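Local coordinates for protein cellulase (PDB 6XSO) that probably cleaves internal beta-1,4 links of cellulose and related plant polysaccharides such as xylan, as a broad-specificity family GH5 endoglucanase, at residues A[141-144]-A[145-149]; A[211-214]-A[215-219]; A[221-224]-A[225-228]; A[258-261]-A[262-266]. One frame throughout, in Å; residues are numbered along the deposited sequence. Where two conformers were deposited one is given.

Contact 1 of 4, residues A[141-144]-A[145-149]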
ATOM      1  N   ALA A 141     -15.115   0.863  18.517  1.00 22.62           N
ATOM      2  CA  ALA A 141     -16.403   1.529  18.321  1.00 21.93           C
ATOM      3  C   ALA A 141     -16.536   2.063  16.889  1.00 22.75           C
ATOM      4  O   ALA A 141     -17.600   1.979  16.273  1.00 25.61           O
ATOM      5  CB  ALA A 141     -16.608   2.637  19.359  1.00 26.66           C
ATOM      6  N   ASN A 142     -15.454   2.615  16.344  1.00 23.87           N
ATOM      7  CA  ASN A 142     -15.476   3.041  14.949  1.00 24.38           C
ATOM      8  C   ASN A 142     -15.711   1.853  14.026  1.00 23.12           C
ATOM      9  O   ASN A 142     -16.521   1.934  13.086  1.00 24.58           O
ATOM     10  CB  ASN A 142     -14.131   3.713  14.638  1.00 20.78           C
ATOM     11  CG  ASN A 142     -14.001   4.165  13.183  1.00 23.61           C
ATOM     12  OD1 ASN A 142     -13.753   3.355  12.294  1.00 23.19           O
ATOM     13  ND2 ASN A 142     -14.151   5.465  12.944  1.00 24.47           N
ATOM     14  N   TYR A 143     -15.013   0.741  14.272  1.00 24.24           N
ATOM     15  CA  TYR A 143     -15.244  -0.458  13.476  1.00 22.25           C
ATOM     16  C   TYR A 143     -16.703  -0.898  13.541  1.00 24.35           C
ATOM     17  O   TYR A 143     -17.326  -1.170  12.509  1.00 24.81           O
ATOM     18  CB  TYR A 143     -14.314  -1.607  13.897  1.00 22.37           C
ATOM     19  CG  TYR A 143     -14.693  -2.892  13.178  1.00 21.82           C
ATOM     20  CD1 TYR A 143     -14.528  -3.016  11.802  1.00 22.95           C
ATOM     21  CD2 TYR A 143     -15.223  -3.968  13.869  1.00 24.82           C
ATOM     22  CE1 TYR A 143     -14.901  -4.175  11.138  1.00 23.35           C
ATOM     23  CE2 TYR A 143     -15.580  -5.124  13.218  1.00 23.97           C
ATOM     24  CZ  TYR A 143     -15.417  -5.233  11.859  1.00 23.65           C
ATOM     25  OH  TYR A 143     -15.824  -6.410  11.242  1.00 24.45           O
ATOM     26  N   ASN A 144     -17.271  -1.003  14.745  1.00 23.64           N
ATOM     27  CA  ASN A 144     -18.652  -1.473  14.829  1.00 26.09           C
ATOM     28  C   ASN A 144     -19.587  -0.543  14.074  1.00 24.86           C
ATOM     29  O   ASN A 144     -20.547  -0.987  13.437  1.00 27.91           O
ATOM     30  CB  ASN A 144     -19.087  -1.597  16.292  1.00 23.74           C
ATOM     31  CG  ASN A 144     -18.402  -2.750  17.011  1.00 25.87           C
ATOM     32  OD1 ASN A 144     -17.930  -3.704  16.380  1.00 29.74           O
ATOM     33  ND2 ASN A 144     -18.358  -2.678  18.337  1.00 26.03           N
ATOM     34  N   GLN A 145     -19.318   0.758  14.138  1.00 26.16           N
ATOM     35  CA  GLN A 145     -20.186   1.731  13.491  1.00 26.85           C
ATOM     36  C   GLN A 145     -20.077   1.664  11.972  1.00 25.44           C
ATOM     37  O   GLN A 145     -21.084   1.775  11.267  1.00 30.36           O
ATOM     38  CB  GLN A 145     -19.806   3.136  13.959  1.00 30.94           C
ATOM     39  CG  GLN A 145     -20.525   4.254  13.230  1.00 34.74           C
ATOM     40  CD  GLN A 145     -19.973   5.626  13.571  1.00 48.98           C
ATOM     41  OE1 GLN A 145     -20.160   6.129  14.683  1.00 45.81           O
ATOM     42  NE2 GLN A 145     -19.277   6.232  12.616  1.00 39.30           N
ATOM     43  N   ASN A 146     -18.864   1.476  11.456  1.00 25.99           N
ATOM     44  CA  ASN A 146     -18.578   1.646  10.033  1.00 26.66           C
ATOM     45  C   ASN A 146     -18.407   0.334   9.275  1.00 26.74           C
ATOM     46  O   ASN A 146     -18.194   0.365   8.050  1.00 26.98           O
ATOM     47  CB  ASN A 146     -17.311   2.492   9.884  1.00 25.02           C
ATOM     48  CG  ASN A 146     -17.543   3.937  10.238  1.00 28.85           C
ATOM     49  OD1 ASN A 146     -18.654   4.434  10.170  1.00 35.73           O
ATOM     50  ND2 ASN A 146     -16.485   4.614  10.637  1.00 31.01           N
ATOM     51  N   LYS A 147     -18.515  -0.805   9.962  0.52 27.08           N
ATOM     52  CA  LYS A 147     -18.337  -2.108   9.322  0.52 26.63           C
ATOM     53  C   LYS A 147     -19.204  -2.241   8.073  0.52 27.79           C
ATOM     54  O   LYS A 147     -18.731  -2.662   7.016  0.52 26.02           O
ATOM     55  CB  LYS A 147     -18.686  -3.201  10.341  0.52 31.61           C
ATOM     56  CG  LYS A 147     -18.853  -4.602   9.764  0.52 29.55           C
ATOM     57  CD  LYS A 147     -19.184  -5.643  10.842  0.52 29.36           C
ATOM     58  CE  LYS A 147     -19.650  -6.944  10.203  0.52 34.05           C
ATOM     59  NZ  LYS A 147     -19.322  -8.149  11.014  0.52 38.80           N
ATOM     60  N   ALA A 148     -20.485  -1.894   8.178  1.00 26.84           N
ATOM     61  CA  ALA A 148     -21.388  -2.083   7.045  1.00 27.62           C
ATOM     62  C   ALA A 148     -20.976  -1.235   5.846  1.00 26.69           C
ATOM     63  O   ALA A 148     -20.971  -1.716   4.707  1.00 28.94           O
ATOM     64  CB  ALA A 148     -22.822  -1.760   7.455  1.00 28.98           C
ATOM     65  N   LYS A 149     -20.630   0.032   6.078  1.00 28.45           N
ATOM     66  CA  LYS A 149     -20.236   0.903   4.969  1.00 27.72           C
ATOM     67  C   LYS A 149     -18.922   0.444   4.348  1.00 26.35           C
ATOM     68  O   LYS A 149     -18.761   0.470   3.118  1.00 25.91           O
ATOM     69  CB  LYS A 149     -20.079   2.344   5.457  1.00 36.15           C
ATOM     70  CG  LYS A 149     -20.145   3.382   4.352  1.00 42.98           C
ATOM     71  CD  LYS A 149     -21.555   3.983   4.268  1.00 57.91           C
ATOM     72  CE  LYS A 149     -21.738   5.133   5.252  1.00 56.19           C
ATOM     73  NZ  LYS A 149     -22.994   5.891   5.002  1.00 52.19           N
TER
HETATM   74  O   HOH W   1     -16.430  -8.827  12.449  1.00 40.14           O
HETATM   75  O   HOH W   2     -21.876  -1.175  10.744  1.00 26.90           O
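N142 and Y143 each meet the side chain one turn further on, N146 and K147, along a continuous helix that bends where the N of A148 and of K149 lacks its bond to the turn before. The regular bond from Q145 N to A141 O is 3.0 Å, and that from N146 N to N142 O is 2.9 Å. The next bond, K147 N to Y143 O, is weak.

On one side, the amides of N142 and N146 stand nearly at right angles, 85° apart. N146 ND2 gives a weak bond of 3.4 Å to N142 OD1. That oxygen has stronger partners in Y209 and the backbone of K137, so N146 adds a minor third. N146 OD1 accepts from Q145 NE2 at 3.1 Å, a straight bond that reaches it from above the carbonyl plane. With an alanine at N146, Q145 NE2 would probably lose its acceptor and the Q145 amide be freer to turn, and N142 OD1 would lose its weak third donor.

Y143 has CG anti to the backbone N (chi1 173°), which turns the ring so that the K147 chain crosses it obliquely. K147 CB sits over one ring face, near the rim. The outer K147 contacts hold for one of two conformers and are doubtful. Water 1, in the ring plane, binds Y143 OH at 2.8 Å, and the hydroxyl also bonds S212 of helix 196-219. The chemistry is mostly neutral and polar: water 2 stands between N144 O and A148 N, 3.0 Å from each, where the helix bond is missing.

Contact 2 of 4, residues A[211-214]-A[215-219]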
ATOM      1  N   ARG A 211     -10.866  -8.749   8.547  1.00 23.18           N
ATOM      2  CA  ARG A 211     -11.873  -9.780   8.321  1.00 25.67           C
ATOM      3  C   ARG A 211     -12.975  -9.282   7.394  1.00 24.22           C
ATOM      4  O   ARG A 211     -13.398  -9.985   6.462  1.00 25.47           O
ATOM      5  CB  ARG A 211     -12.548 -10.139   9.646  1.00 35.39           C
ATOM      6  CG  ARG A 211     -11.842 -11.081  10.572  1.00 48.99           C
ATOM      7  CD  ARG A 211     -12.859 -11.687  11.566  1.00 39.32           C
ATOM      8  NE  ARG A 211     -13.711 -10.708  12.259  1.00 38.25           N
ATOM      9  CZ  ARG A 211     -13.341  -9.994  13.328  1.00 32.16           C
ATOM     10  NH1 ARG A 211     -12.125 -10.111  13.835  1.00 30.14           N
ATOM     11  NH2 ARG A 211     -14.192  -9.147  13.894  1.00 39.73           N
ATOM     12  N   SER A 212     -13.473  -8.076   7.665  1.00 22.78           N
ATOM     13  CA  SER A 212     -14.547  -7.517   6.862  1.00 24.02           C
ATOM     14  C   SER A 212     -14.126  -7.386   5.407  1.00 22.61           C
ATOM     15  O   SER A 212     -14.917  -7.678   4.509  1.00 23.08           O
ATOM     16  CB  SER A 212     -14.949  -6.153   7.416  1.00 24.26           C
ATOM     17  OG  SER A 212     -15.860  -6.271   8.496  1.00 24.40           O
ATOM     18  N   PHE A 213     -12.891  -6.925   5.169  1.00 21.77           N
ATOM     19  CA  PHE A 213     -12.350  -6.787   3.818  1.00 21.68           C
ATOM     20  C   PHE A 213     -12.331  -8.120   3.105  1.00 22.01           C
ATOM     21  O   PHE A 213     -12.860  -8.254   1.996  1.00 22.39           O
ATOM     22  CB  PHE A 213     -10.940  -6.217   3.938  1.00 21.01           C
ATOM     23  CG  PHE A 213     -10.059  -6.405   2.731  1.00 21.04           C
ATOM     24  CD1 PHE A 213     -10.318  -5.750   1.540  1.00 21.83           C
ATOM     25  CD2 PHE A 213      -8.923  -7.194   2.824  1.00 21.81           C
ATOM     26  CE1 PHE A 213      -9.460  -5.897   0.445  1.00 22.89           C
ATOM     27  CE2 PHE A 213      -8.058  -7.341   1.758  1.00 21.93           C
ATOM     28  CZ  PHE A 213      -8.321  -6.688   0.564  1.00 20.58           C
ATOM     29  N   VAL A 214     -11.722  -9.129   3.731  1.00 24.38           N
ATOM     30  CA  VAL A 214     -11.612 -10.428   3.075  1.00 24.00           C
ATOM     31  C   VAL A 214     -12.998 -10.989   2.797  1.00 25.85           C
ATOM     32  O   VAL A 214     -13.290 -11.452   1.689  1.00 26.10           O
ATOM     33  CB  VAL A 214     -10.749 -11.385   3.912  1.00 26.65           C
ATOM     34  CG1 VAL A 214     -10.850 -12.794   3.381  1.00 34.78           C
ATOM     35  CG2 VAL A 214      -9.287 -10.920   3.893  1.00 24.73           C
ATOM     36  N   ASN A 215     -13.880 -10.946   3.800  1.00 25.30           N
ATOM     37  CA  ASN A 215     -15.206 -11.518   3.629  1.00 25.58           C
ATOM     38  C   ASN A 215     -15.983 -10.804   2.531  1.00 25.82           C
ATOM     39  O   ASN A 215     -16.687 -11.447   1.740  1.00 27.78           O
ATOM     40  CB  ASN A 215     -15.975 -11.440   4.945  1.00 26.17           C
ATOM     41  CG  ASN A 215     -15.415 -12.372   6.013  1.00 30.70           C
ATOM     42  OD1 ASN A 215     -14.642 -13.286   5.723  1.00 29.85           O
ATOM     43  ND2 ASN A 215     -15.803 -12.132   7.266  1.00 30.46           N
ATOM     44  N   ALA A 216     -15.878  -9.476   2.468  1.00 25.62           N
ATOM     45  CA  ALA A 216     -16.615  -8.735   1.450  1.00 23.72           C
ATOM     46  C   ALA A 216     -16.090  -9.069   0.063  1.00 26.55           C
ATOM     47  O   ALA A 216     -16.866  -9.276  -0.876  1.00 27.26           O
ATOM     48  CB  ALA A 216     -16.496  -7.235   1.713  1.00 29.43           C
ATOM     49  N   VAL A 217     -14.768  -9.153  -0.076  1.00 26.13           N
ATOM     50  CA  VAL A 217     -14.194  -9.408  -1.386  1.00 24.61           C
ATOM     51  C   VAL A 217     -14.500 -10.833  -1.830  1.00 26.06           C
ATOM     52  O   VAL A 217     -15.009 -11.064  -2.931  1.00 26.52           O
ATOM     53  CB  VAL A 217     -12.679  -9.136  -1.375  1.00 22.15           C
ATOM     54  CG1 VAL A 217     -12.065  -9.631  -2.689  1.00 24.94           C
ATOM     55  CG2 VAL A 217     -12.374  -7.675  -1.160  1.00 25.11           C
ATOM     56  N   ARG A 218     -14.193 -11.811  -0.978  1.00 27.64           N
ATOM     57  CA  ARG A 218     -14.385 -13.198  -1.376  1.00 27.23           C
ATOM     58  C   ARG A 218     -15.858 -13.508  -1.599  1.00 27.41           C
ATOM     59  O   ARG A 218     -16.192 -14.370  -2.422  1.00 30.40           O
ATOM     60  CB  ARG A 218     -13.786 -14.135  -0.340  1.00 31.65           C
ATOM     61  CG  ARG A 218     -12.340 -13.803   0.003  1.00 39.23           C
ATOM     62  CD  ARG A 218     -11.414 -14.787  -0.626  1.00 28.24           C
ATOM     63  NE  ARG A 218     -10.030 -14.614  -0.223  1.00 25.67           N
ATOM     64  CZ  ARG A 218      -9.061 -14.272  -1.071  1.00 24.97           C
ATOM     65  NH1 ARG A 218      -9.345 -14.042  -2.349  1.00 25.20           N
ATOM     66  NH2 ARG A 218      -7.813 -14.159  -0.639  1.00 23.65           N
ATOM     67  N   GLY A 219     -16.748 -12.800  -0.895  1.00 28.23           N
ATOM     68  CA  GLY A 219     -18.178 -13.028  -1.036  1.00 29.10           C
ATOM     69  C   GLY A 219     -18.749 -12.631  -2.378  1.00 30.27           C
ATOM     70  O   GLY A 219     -19.861 -13.057  -2.720  1.00 32.06           O
TER
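F213 and V217 form the tight side of this helical turn. Their side chains lie side by side and point the same way, and V217 CG2 comes to 3.8 Å from F213 CE1, oblique to the ring. The same methyl is 3.2 Å from F213 O. It lies there because CG2 is beside the backbone N of V217, while CG1 is the branch anti to that N (chi1 171°). V214 and R218 make a second pair, also side by side. V214 CG1 packs on R218 CG at 3.8 Å, so the first methylenes of the arginine touch the valine. R218 then bends at chi2 (-105°) and carries its guanidinium off to a salt bridge with E260.

The backbone is regular here. R218 N bonds V214 O at 2.8 Å in a nearly straight line, and V217 N bonds F213 O at 3.0 Å.

The other side is looser and faces solvent. R211 and N215 are both exposed. N215 N holds R211 O at 2.9 Å, but their side chains barely meet, with R211 CB 4.5 Å from N215 ND2. N215 folds its amide back near R211 O without bonding it, as the angle is poor.

S212 faces helix 140-161, where OG bonds E151. F213 meets W154 of that helix edge to face, and V217 touches the same tryptophan. F213 and V217 also rest on F170 of strand 168-171 and L229 of strand 229-232. This is helix-on-strand packing of a TIM barrel: helix 196-219 lies against two neighbouring parallel strands, with helix 140-161 beside it.

Contact 3 of 4, residues A[221-224]-A[225-228]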
ATOM      1  N   GLY A 221     -17.537 -13.623  -5.145  1.00 31.77           N
ATOM      2  CA  GLY A 221     -17.456 -14.813  -5.970  1.00 31.94           C
ATOM      3  C   GLY A 221     -16.472 -14.727  -7.123  1.00 34.89           C
ATOM      4  O   GLY A 221     -15.672 -13.793  -7.264  1.00 33.51           O
ATOM      5  N   GLY A 222     -16.549 -15.755  -7.969  1.00 35.40           N
ATOM      6  CA  GLY A 222     -15.720 -15.794  -9.159  1.00 36.68           C
ATOM      7  C   GLY A 222     -14.251 -15.701  -8.811  1.00 32.43           C
ATOM      8  O   GLY A 222     -13.781 -16.274  -7.815  1.00 32.97           O
ATOM      9  N   ASN A 223     -13.518 -14.941  -9.623  1.00 30.72           N
ATOM     10  CA  ASN A 223     -12.082 -14.806  -9.416  1.00 29.96           C
ATOM     11  C   ASN A 223     -11.749 -14.248  -8.043  1.00 27.27           C
ATOM     12  O   ASN A 223     -10.633 -14.460  -7.547  1.00 26.83           O
ATOM     13  CB  ASN A 223     -11.470 -13.861 -10.456  1.00 29.58           C
ATOM     14  CG  ASN A 223     -11.374 -14.493 -11.841  1.00 32.21           C
ATOM     15  OD1 ASN A 223     -11.505 -15.705 -11.999  1.00 31.71           O
ATOM     16  ND2 ASN A 223     -11.121 -13.666 -12.847  1.00 39.93           N
ATOM     17  N   ASN A 224     -12.671 -13.515  -7.429  1.00 29.32           N
ATOM     18  CA  ASN A 224     -12.358 -12.885  -6.155  1.00 26.77           C
ATOM     19  C   ASN A 224     -12.242 -13.898  -5.026  1.00 26.92           C
ATOM     20  O   ASN A 224     -11.779 -13.540  -3.942  1.00 27.94           O
ATOM     21  CB  ASN A 224     -13.372 -11.779  -5.845  1.00 27.35           C
ATOM     22  CG  ASN A 224     -13.171 -10.541  -6.722  1.00 26.53           C
ATOM     23  OD1 ASN A 224     -12.075 -10.281  -7.242  1.00 27.24           O
ATOM     24  ND2 ASN A 224     -14.245  -9.790  -6.924  1.00 26.36           N
ATOM     25  N   VAL A 225     -12.630 -15.152  -5.266  1.00 26.30           N
ATOM     26  CA  VAL A 225     -12.395 -16.207  -4.287  1.00 29.93           C
ATOM     27  C   VAL A 225     -10.918 -16.555  -4.181  1.00 27.49           C
ATOM     28  O   VAL A 225     -10.464 -17.035  -3.130  1.00 29.06           O
ATOM     29  CB  VAL A 225     -13.233 -17.436  -4.676  1.00 32.67           C
ATOM     30  CG1 VAL A 225     -12.880 -18.617  -3.798  1.00 38.89           C
ATOM     31  CG2 VAL A 225     -14.732 -17.106  -4.577  1.00 32.69           C
ATOM     32  N   ARG A 226     -10.146 -16.315  -5.243  0.52 28.55           N
ATOM     33  CA  ARG A 226      -8.739 -16.686  -5.289  0.52 27.66           C
ATOM     34  C   ARG A 226      -7.806 -15.500  -5.475  0.52 27.04           C
ATOM     35  O   ARG A 226      -6.583 -15.689  -5.457  0.52 26.02           O
ATOM     36  CB  ARG A 226      -8.484 -17.694  -6.418  0.52 30.75           C
ATOM     37  CG  ARG A 226      -9.253 -18.998  -6.303  0.52 38.63           C
ATOM     38  CD  ARG A 226      -9.097 -19.813  -7.591  0.52 40.10           C
ATOM     39  NE  ARG A 226      -9.710 -19.153  -8.748  0.52 41.24           N
ATOM     40  CZ  ARG A 226      -9.246 -19.212  -9.995  0.52 44.17           C
ATOM     41  NH1 ARG A 226      -8.137 -19.889 -10.276  0.52 38.12           N
ATOM     42  NH2 ARG A 226      -9.886 -18.578 -10.971  0.52 39.90           N
ATOM     43  N   ARG A 227      -8.332 -14.290  -5.653  1.00 25.00           N
ATOM     44  CA  ARG A 227      -7.474 -13.126  -5.842  1.00 23.59           C
ATOM     45  C   ARG A 227      -6.540 -12.946  -4.648  1.00 21.74           C
ATOM     46  O   ARG A 227      -6.906 -13.219  -3.503  1.00 22.99           O
ATOM     47  CB  ARG A 227      -8.328 -11.868  -6.042  1.00 25.54           C
ATOM     48  CG  ARG A 227      -7.504 -10.627  -6.383  1.00 24.89           C
ATOM     49  CD  ARG A 227      -8.366  -9.414  -6.721  1.00 22.19           C
ATOM     50  NE  ARG A 227      -9.354  -9.777  -7.738  1.00 23.40           N
ATOM     51  CZ  ARG A 227      -9.094  -9.996  -9.022  1.00 24.76           C
ATOM     52  NH1 ARG A 227      -7.873  -9.849  -9.511  1.00 24.54           N
ATOM     53  NH2 ARG A 227     -10.085 -10.368  -9.817  1.00 27.29           N
ATOM     54  N   ASN A 228      -5.329 -12.491  -4.922  1.00 22.69           N
ATOM     55  CA  ASN A 228      -4.380 -12.222  -3.852  1.00 20.08           C
ATOM     56  C   ASN A 228      -4.722 -10.900  -3.194  1.00 21.45           C
ATOM     57  O   ASN A 228      -4.833  -9.868  -3.867  1.00 21.01           O
ATOM     58  CB  ASN A 228      -2.982 -12.297  -4.428  1.00 22.29           C
ATOM     59  CG  ASN A 228      -2.613 -13.713  -4.762  1.00 22.53           C
ATOM     60  OD1 ASN A 228      -2.868 -14.623  -3.972  1.00 24.03           O
ATOM     61  ND2 ASN A 228      -2.050 -13.924  -5.948  1.00 24.61           N
TER
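V225 follows N224 directly and turns back over the two glycines. Its N bonds G222 O at 3.0 Å, from above the carbonyl plane, and its CG2 lies 3.8 Å from G221 CA. Both glycines have positive phi, a conformation that favours glycine, and G221 is the residue at which the chain leaves helical geometry.

R226 N comes next and bonds N223 O at 3.0 Å, again from above the carbonyl plane. In one of two R226 conformers NH2 lies 3.5 Å from N223 OD1, which is at the guanidinium edge. Its hydrogen-bond partner is the backbone O of Q17, a residue of the expression tag.

Successive tight turns thus make up an alpha-to-beta loop of the TIM barrel, joining helix 196-219 to strand 229-232.

R227 N adds a weak bond to N223 O. Its side chain carries most of the contact. The chain runs out extended, then bends at chi3 (-51°) to lie beside N224 and grip it side-on. NE meets N224 OD1 at 2.8 Å, nearly straight, and NH2 meets the same oxygen at 3.3 Å. The oxygen lies in the guanidinium plane, while the amide is turned 72° from it. NH2 also passes 3.8 Å from N223 CB. The remaining N-H groups bond backbone oxygens of Y164, G165 and V168. A leucine in place of R227 would probably leave the buried N224 OD1 without both these donors and take one donor from each of those backbone oxygens. N224 ND2 is held separately by T220 and A158.

N228 leads into the strand, where its amide bonds H263 and the backbone of E20.

Contact 4 of 4, residues A[258-261]-A[262-266]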
ATOM      1  N   GLN A 258      -9.783 -15.670   9.228  1.00 30.50           N
ATOM      2  CA  GLN A 258     -10.110 -17.075   9.068  1.00 31.80           C
ATOM      3  C   GLN A 258     -10.344 -17.399   7.603  1.00 32.34           C
ATOM      4  O   GLN A 258     -10.965 -16.629   6.863  1.00 33.00           O
ATOM      5  CB  GLN A 258     -11.369 -17.403   9.874  1.00 40.51           C
ATOM      6  CG  GLN A 258     -11.736 -18.872   9.873  1.00 46.42           C
ATOM      7  CD  GLN A 258     -12.913 -19.181  10.786  1.00 77.79           C
ATOM      8  OE1 GLN A 258     -14.060 -18.854  10.475  1.00 76.79           O
ATOM      9  NE2 GLN A 258     -12.632 -19.809  11.923  1.00 79.55           N
ATOM     10  N   GLY A 259      -9.840 -18.557   7.192  1.00 33.28           N
ATOM     11  CA  GLY A 259     -10.020 -19.036   5.851  1.00 34.36           C
ATOM     12  C   GLY A 259      -8.904 -18.677   4.906  1.00 32.33           C
ATOM     13  O   GLY A 259      -8.844 -19.238   3.800  1.00 31.01           O
ATOM     14  N   GLU A 260      -8.020 -17.761   5.294  1.00 28.61           N
ATOM     15  CA  GLU A 260      -6.950 -17.309   4.416  1.00 24.82           C
ATOM     16  C   GLU A 260      -5.704 -18.154   4.633  1.00 28.96           C
ATOM     17  O   GLU A 260      -5.398 -18.555   5.760  1.00 30.75           O
ATOM     18  CB  GLU A 260      -6.657 -15.832   4.679  1.00 25.39           C
ATOM     19  CG  GLU A 260      -7.826 -14.922   4.328  1.00 28.41           C
ATOM     20  CD  GLU A 260      -8.164 -14.969   2.849  1.00 30.39           C
ATOM     21  OE1 GLU A 260      -7.228 -14.744   2.053  1.00 26.63           O
ATOM     22  OE2 GLU A 260      -9.339 -15.243   2.491  1.00 30.20           O
ATOM     23  N   ARG A 261      -5.006 -18.450   3.534  1.00 27.08           N
ATOM     24  CA  ARG A 261      -3.756 -19.199   3.613  1.00 25.04           C
ATOM     25  C   ARG A 261      -2.850 -18.915   2.417  1.00 25.11           C
ATOM     26  O   ARG A 261      -1.719 -18.451   2.588  1.00 26.36           O
ATOM     27  CB  ARG A 261      -4.003 -20.705   3.749  1.00 27.97           C
ATOM     28  CG  ARG A 261      -2.728 -21.479   4.067  1.00 33.08           C
ATOM     29  CD  ARG A 261      -2.969 -22.974   4.152  1.00 42.89           C
ATOM     30  NE  ARG A 261      -2.835 -23.637   2.860  1.00 46.76           N
ATOM     31  CZ  ARG A 261      -3.820 -24.271   2.226  1.00 60.76           C
ATOM     32  NH1 ARG A 261      -5.035 -24.346   2.756  1.00 71.47           N
ATOM     33  NH2 ARG A 261      -3.581 -24.843   1.056  1.00 58.51           N
ATOM     34  N   ASP A 262      -3.322 -19.202   1.203  1.00 25.49           N
ATOM     35  CA  ASP A 262      -2.470 -19.156   0.024  1.00 24.84           C
ATOM     36  C   ASP A 262      -2.635 -17.896  -0.803  1.00 25.59           C
ATOM     37  O   ASP A 262      -1.867 -17.697  -1.743  1.00 25.12           O
ATOM     38  CB  ASP A 262      -2.719 -20.363  -0.872  1.00 25.23           C
ATOM     39  CG  ASP A 262      -2.351 -21.647  -0.216  1.00 33.60           C
ATOM     40  OD1 ASP A 262      -1.448 -21.643   0.634  1.00 31.16           O
ATOM     41  OD2 ASP A 262      -2.966 -22.665  -0.567  1.00 37.88           O
ATOM     42  N   HIS A 263      -3.586 -17.031  -0.466  1.00 23.61           N
ATOM     43  CA  HIS A 263      -3.887 -15.855  -1.269  1.00 24.22           C
ATOM     44  C   HIS A 263      -3.989 -14.614  -0.405  1.00 25.36           C
ATOM     45  O   HIS A 263      -4.784 -13.713  -0.678  1.00 22.76           O
ATOM     46  CB  HIS A 263      -5.146 -16.057  -2.112  1.00 25.46           C
ATOM     47  CG  HIS A 263      -5.007 -17.130  -3.137  1.00 23.63           C
ATOM     48  ND1 HIS A 263      -4.120 -17.040  -4.187  1.00 23.89           N
ATOM     49  CD2 HIS A 263      -5.640 -18.319  -3.277  1.00 24.94           C
ATOM     50  CE1 HIS A 263      -4.206 -18.130  -4.928  1.00 25.52           C
ATOM     51  NE2 HIS A 263      -5.122 -18.924  -4.394  1.00 26.98           N
ATOM     52  N   ILE A 264      -3.126 -14.526   0.610  1.00 22.11           N
ATOM     53  CA  ILE A 264      -3.099 -13.415   1.557  1.00 23.05           C
ATOM     54  C   ILE A 264      -1.656 -12.979   1.797  1.00 20.40           C
ATOM     55  O   ILE A 264      -0.747 -13.810   1.910  1.00 21.77           O
ATOM     56  CB  ILE A 264      -3.804 -13.823   2.870  1.00 25.74           C
ATOM     57  CG1 ILE A 264      -3.988 -12.614   3.781  1.00 26.86           C
ATOM     58  CG2 ILE A 264      -3.011 -14.916   3.609  1.00 27.10           C
ATOM     59  CD1 ILE A 264      -4.934 -11.593   3.235  1.00 30.23           C
ATOM     60  N   ALA A 265      -1.457 -11.664   1.859  1.00 21.75           N
ATOM     61  CA  ALA A 265      -0.178 -11.066   2.189  1.00 20.70           C
ATOM     62  C   ALA A 265      -0.389  -9.977   3.232  1.00 22.52           C
ATOM     63  O   ALA A 265      -1.494  -9.449   3.392  1.00 21.20           O
ATOM     64  CB  ALA A 265       0.478 -10.442   0.957  1.00 20.53           C
ATOM     65  N   VAL A 266       0.686  -9.646   3.954  1.00 20.17           N
ATOM     66  CA  VAL A 266       0.673  -8.590   4.964  1.00 18.75           C
ATOM     67  C   VAL A 266       1.544  -7.445   4.477  1.00 19.31           C
ATOM     68  O   VAL A 266       2.629  -7.668   3.922  1.00 20.43           O
ATOM     69  CB  VAL A 266       1.150  -9.108   6.336  1.00 20.03           C
ATOM     70  CG1 VAL A 266       1.401  -7.961   7.336  1.00 22.17           C
ATOM     71  CG2 VAL A 266       0.130 -10.101   6.889  1.00 21.67           C
TER
HETATM   72  O   HOH W   3      -5.929 -17.051   1.132  1.00 26.26           O
HETATM   73  O   HOH W   4      -0.650 -16.378   1.116  1.00 24.26           O
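E260 and R261 approach I264 and D262 as the loop 258-261 turns at R261 and D262 and enters strand 264-270 at I264. Two waters tie the turn together. Water 3 donates to E260 OE1 and accepts from R261 N and from H263 N, at 2.8 Å for the last. Water 4 donates to R261 O and, at 2.7 Å, to I264 O.

The side chains of E260 and I264 cross at about a right angle. E260 CB lies 3.9 Å from I264 CG2, and OE1 comes to 3.6 Å from I264 CB. E260 bends at chi2 (-63°), and OE1, which pairs with R218, also accepts from water 3.

R261, exposed, and D262, partly exposed, run side by side on the outer side. R261 NH2 makes a salt bridge of 2.8 Å with D262 OD2, which lies over one face of the guanidinium instead of at its edge. The two planes are 89° apart, so the usual flat, two-pronged pairing is absent.

The two acids thus differ in setting. E260 OE1, gripped by R218 and a water, is likely to be held more firmly than D262, whose single short bond to R261 comes over the guanidinium face and sits at the surface.

Contact 2 is buried, contact 3 partly buried, and contacts 1 and 4 lie at the surface. Contacts 1 and 2 are turns of two adjacent barrel helices, 140-161 and 196-219, and meet where Y143 OH bonds S212 OG at 2.7 Å. Contact 3 is a loop before strand 229-232, and contact 4 a loop running into the start of strand 264-270; N228 OD1 and H263 ND1 join them at 2.7 Å. R218 of contact 2 reaches both, through R227 O and N224 O in contact 3 and E260 in contact 4. The chemistry follows the place: apolar packing in contact 2, an arginine-amide grip in contact 3, amides, a tyrosine-lysine contact and water in contact 1, salt bridges and water in contact 4.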